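Local coordinates for RagA protein (Porphyromonas gingivalis, PDB 6SLN) that probably takes up peptides across the outer membrane as a TonB-dependent beta-barrel receptor closed by a plug domain, at residues Gly371-Arg376 and Glu438-Asn443. Sequence-based numbering, arbitrary orientation.
Sequences GAIANR and ESHQAN. With C8E ((hydroxyethyloxy)tri(ethyloxy)octane), chain I; C8E ((hydroxyethyloxy)tri(ethyloxy)octane), chain J.
G371 sits opposite A442 in a non-hydrogen-bonded antiparallel pair, where the two strands come close, CA to CA at 4.3 Å. It has no side chain on the outer face, and there the detergent C8E of chain J lies against its backbone, C8 at 3.6 Å from G371 N. At A372 the strands bond twice: A372 N gives to Q441 O at 148°, meeting that oxygen on a lone pair, and Q441 N returns a straighter bond of 2.9 Å to A372 O. Both side chains turn inward here; Q441, its CG anti to the backbone N, bends at chi2, and its OE1 is hydrogen-bonded to T467 OG1 on the next strand.

I373 swings back to the outer face beside H440. Its CG1, anti to the carbonyl carbon (chi1 -64°), meets the edge of the imidazole near the ring plane, 3.7 Å from H440 CD2, while CG2 touches E438 OE2. These are neighbouring strands of the transmembrane barrel of a TonB-dependent receptor, 363-377 and 435-450, with side chains alternating between the plug-facing interior and the outside. On the outside, C8E of chain I runs across the strands, its C14 at 3.4 Å from A442 CB. The second subunit also packs on this face: I466 of that subunit lies on I373, and N468 ND2 of the second subunit is hydrogen-bonded to H440 ND1.

A374 and S439 form a second hydrogen-bonded pair, with a bond in each direction, 3.0 Å from A374 N to S439 O and 2.9 Å from S439 N to A374 O. On the inner face, S439 OG is hydrogen-bonded to T469 OG1. N375 then lies alongside E438, amide and carboxylate planes turned 56° apart, and the side chain of R376 touches D170 of helix 169-173.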
loop_
_atom_site.group_PDB
_atom_site.type_symbol
_atom_site.label_atom_id
_atom_site.label_comp_id
_atom_site.label_asym_id
_atom_site.label_seq_id
_atom_site.Cartn_x
_atom_site.Cartn_y
_atom_site.Cartn_z
ATOM N N GLY A 371 -15.702 -5.185 19.432
ATOM C CA GLY A 371 -14.824 -5.400 18.299
ATOM C C GLY A 371 -15.484 -6.313 17.293
ATOM O O GLY A 371 -16.496 -6.962 17.574
ATOM N N ALA A 372 -14.878 -6.375 16.113
ATOM C CA ALA A 372 -15.497 -7.108 15.027
ATOM C C ALA A 372 -14.481 -7.399 13.940
ATOM O O ALA A 372 -13.565 -6.603 13.702
ATOM C CB ALA A 372 -16.668 -6.317 14.430
ATOM N N ILE A 373 -14.652 -8.553 13.299
ATOM C CA ILE A 373 -14.095 -8.808 11.979
ATOM C C ILE A 373 -15.258 -8.736 10.999
ATOM O O ILE A 373 -16.268 -9.425 11.172
ATOM C CB ILE A 373 -13.374 -10.160 11.918
ATOM C CG1 ILE A 373 -12.156 -10.162 12.849
ATOM C CG2 ILE A 373 -12.931 -10.457 10.494
ATOM C CD1 ILE A 373 -11.333 -11.449 12.755
ATOM N N ALA A 374 -15.143 -7.883 9.994
ATOM C CA ALA A 374 -16.266 -7.563 9.136
ATOM C C ALA A 374 -15.854 -7.679 7.677
ATOM O O ALA A 374 -14.729 -7.325 7.311
ATOM C CB ALA A 374 -16.799 -6.154 9.446
ATOM N N ASN A 375 -16.776 -8.185 6.848
ATOM C CA ASN A 375 -16.574 -8.322 5.407
ATOM C C ASN A 375 -17.692 -7.560 4.702
ATOM O O ASN A 375 -18.870 -7.923 4.817
ATOM C CB ASN A 375 -16.553 -9.792 4.996
ATOM C CG ASN A 375 -15.494 -10.594 5.744
ATOM O OD1 ASN A 375 -14.315 -10.235 5.742
ATOM N ND2 ASN A 375 -15.909 -11.685 6.386
ATOM N N ARG A 376 -17.324 -6.488 4.004
ATOM C CA ARG A 376 -18.252 -5.649 3.258
ATOM C C ARG A 376 -17.962 -5.818 1.781
ATOM O O ARG A 376 -16.807 -5.677 1.362
ATOM C CB ARG A 376 -18.101 -4.164 3.609
ATOM C CG ARG A 376 -18.977 -3.648 4.711
ATOM C CD ARG A 376 -18.839 -2.131 4.837
ATOM N NE ARG A 376 -19.443 -1.662 6.086
ATOM C CZ ARG A 376 -18.859 -1.741 7.285
ATOM N NH1 ARG A 376 -17.639 -2.259 7.412
ATOM N NH2 ARG A 376 -19.492 -1.298 8.362
ATOM N N GLU A 438 -11.435 -7.300 4.640
ATOM C CA GLU A 438 -11.504 -7.629 6.053
ATOM C C GLU A 438 -11.242 -6.354 6.841
ATOM O O GLU A 438 -10.232 -5.663 6.617
ATOM C CB GLU A 438 -10.509 -8.727 6.423
ATOM C CG GLU A 438 -10.936 -10.090 5.950
ATOM C CD GLU A 438 -11.119 -11.072 7.092
ATOM O OE1 GLU A 438 -11.689 -12.171 6.854
ATOM O OE2 GLU A 438 -10.676 -10.745 8.220
ATOM N N SER A 439 -12.168 -6.035 7.735
ATOM C CA SER A 439 -12.037 -4.906 8.632
ATOM C C SER A 439 -11.863 -5.418 10.046
ATOM O O SER A 439 -12.637 -6.270 10.508
ATOM C CB SER A 439 -13.254 -3.983 8.557
ATOM O OG SER A 439 -13.033 -2.930 7.641
ATOM N N HIS A 440 -10.857 -4.892 10.735
ATOM C CA HIS A 440 -10.651 -5.195 12.142
ATOM C C HIS A 440 -11.071 -3.950 12.919
ATOM O O HIS A 440 -10.345 -2.946 12.949
ATOM C CB HIS A 440 -9.207 -5.628 12.400
ATOM C CG HIS A 440 -8.832 -6.897 11.690
ATOM N ND1 HIS A 440 -7.594 -7.097 11.119
ATOM C CD2 HIS A 440 -9.554 -8.017 11.426
ATOM C CE1 HIS A 440 -7.564 -8.289 10.549
ATOM N NE2 HIS A 440 -8.740 -8.865 10.722
ATOM N N GLN A 441 -12.261 -4.026 13.521
ATOM C CA GLN A 441 -12.841 -2.962 14.322
ATOM C C GLN A 441 -12.571 -3.222 15.794
ATOM O O GLN A 441 -12.852 -4.315 16.294
ATOM C CB GLN A 441 -14.353 -2.855 14.088
ATOM C CG GLN A 441 -14.989 -1.622 14.706
ATOM C CD GLN A 441 -14.478 -0.345 14.051
ATOM O OE1 GLN A 441 -14.073 -0.358 12.874
ATOM N NE2 GLN A 441 -14.485 0.764 14.804
ATOM N N ALA A 442 -12.040 -2.216 16.481
ATOM C CA ALA A 442 -11.943 -2.235 17.929
ATOM C C ALA A 442 -12.407 -0.897 18.463
ATOM O O ALA A 442 -12.095 0.156 17.896
ATOM C CB ALA A 442 -10.538 -2.495 18.413
ATOM N N ASN A 443 -13.154 -0.952 19.556
ATOM C CA ASN A 443 -13.742 0.220 20.185
ATOM C C ASN A 443 -13.481 0.079 21.673
ATOM O O ASN A 443 -14.013 -0.833 22.314
ATOM C CB ASN A 443 -15.239 0.317 19.869
ATOM C CG ASN A 443 -15.547 0.116 18.381
ATOM O OD1 ASN A 443 -15.113 0.900 17.520
ATOM N ND2 ASN A 443 -16.309 -0.926 18.075
HETATM C C1 C8E I . -18.431 -16.197 16.387
HETATM C C2 C8E I . -17.131 -16.032 17.176
HETATM C C3 C8E I . -16.927 -14.617 17.729
HETATM C C4 C8E I . -15.459 -14.163 17.652
HETATM C C5 C8E I . -15.326 -12.645 17.470
HETATM C C6 C8E I . -14.148 -11.993 18.206
HETATM C C7 C8E I . -13.941 -10.538 17.759
HETATM C C8 C8E I . -12.460 -10.133 17.780
HETATM O O9 C8E I . -12.194 -9.060 16.889
HETATM C C10 C8E I . -11.441 -7.993 17.448
HETATM C C11 C8E I . -10.726 -7.195 16.347
HETATM O O12 C8E I . -9.854 -6.203 16.875
HETATM C C13 C8E I . -8.848 -5.742 15.977
HETATM C C14 C8E I . -8.543 -4.260 16.257
HETATM O O15 C8E I . -7.309 -3.760 15.766
HETATM C C16 C8E I . -6.437 -3.348 16.814
HETATM C C17 C8E I . -7.117 -2.526 17.928
HETATM O O18 C8E I . -6.319 -2.392 19.108
HETATM C C19 C8E I . -6.788 -1.428 20.040
HETATM C C20 C8E I . -5.688 -1.040 21.034
HETATM O O21 C8E I . -6.150 -0.272 22.134
HETATM C C1 C8E J . -16.363 -13.253 25.935
HETATM C C2 C8E J . -15.634 -12.581 24.767
HETATM C C3 C8E J . -15.579 -11.039 24.833
HETATM C C4 C8E J . -14.886 -10.448 23.590
HETATM C C5 C8E J . -14.885 -8.920 23.517
HETATM C C6 C8E J . -13.796 -8.357 22.597
HETATM C C7 C8E J . -13.983 -6.856 22.356
HETATM C C8 C8E J . -12.944 -6.251 21.406
HETATM O O9 C8E J . -11.986 -5.493 22.129
HETATM C C10 C8E J . -10.836 -5.123 21.378
HETATM C C11 C8E J . -9.546 -5.576 22.072
HETATM O O12 C8E J . -8.892 -4.573 22.826
HETATM C C13 C8E J . -8.594 -4.994 24.152
HETATM C C14 C8E J . -8.118 -3.841 25.051
HETATM O O15 C8E J . -8.758 -3.852 26.315
HETATM C C16 C8E J . -8.980 -2.571 26.892
HETATM C C17 C8E J . -8.731 -2.617 28.402
HETATM O O18 C8E J . -8.849 -1.341 29.014
HETATM C C19 C8E J . -9.916 -1.213 29.938
HETATM C C20 C8E J . -9.482 -0.476 31.212
HETATM O O21 C8E J . -10.513 0.370 31.705
#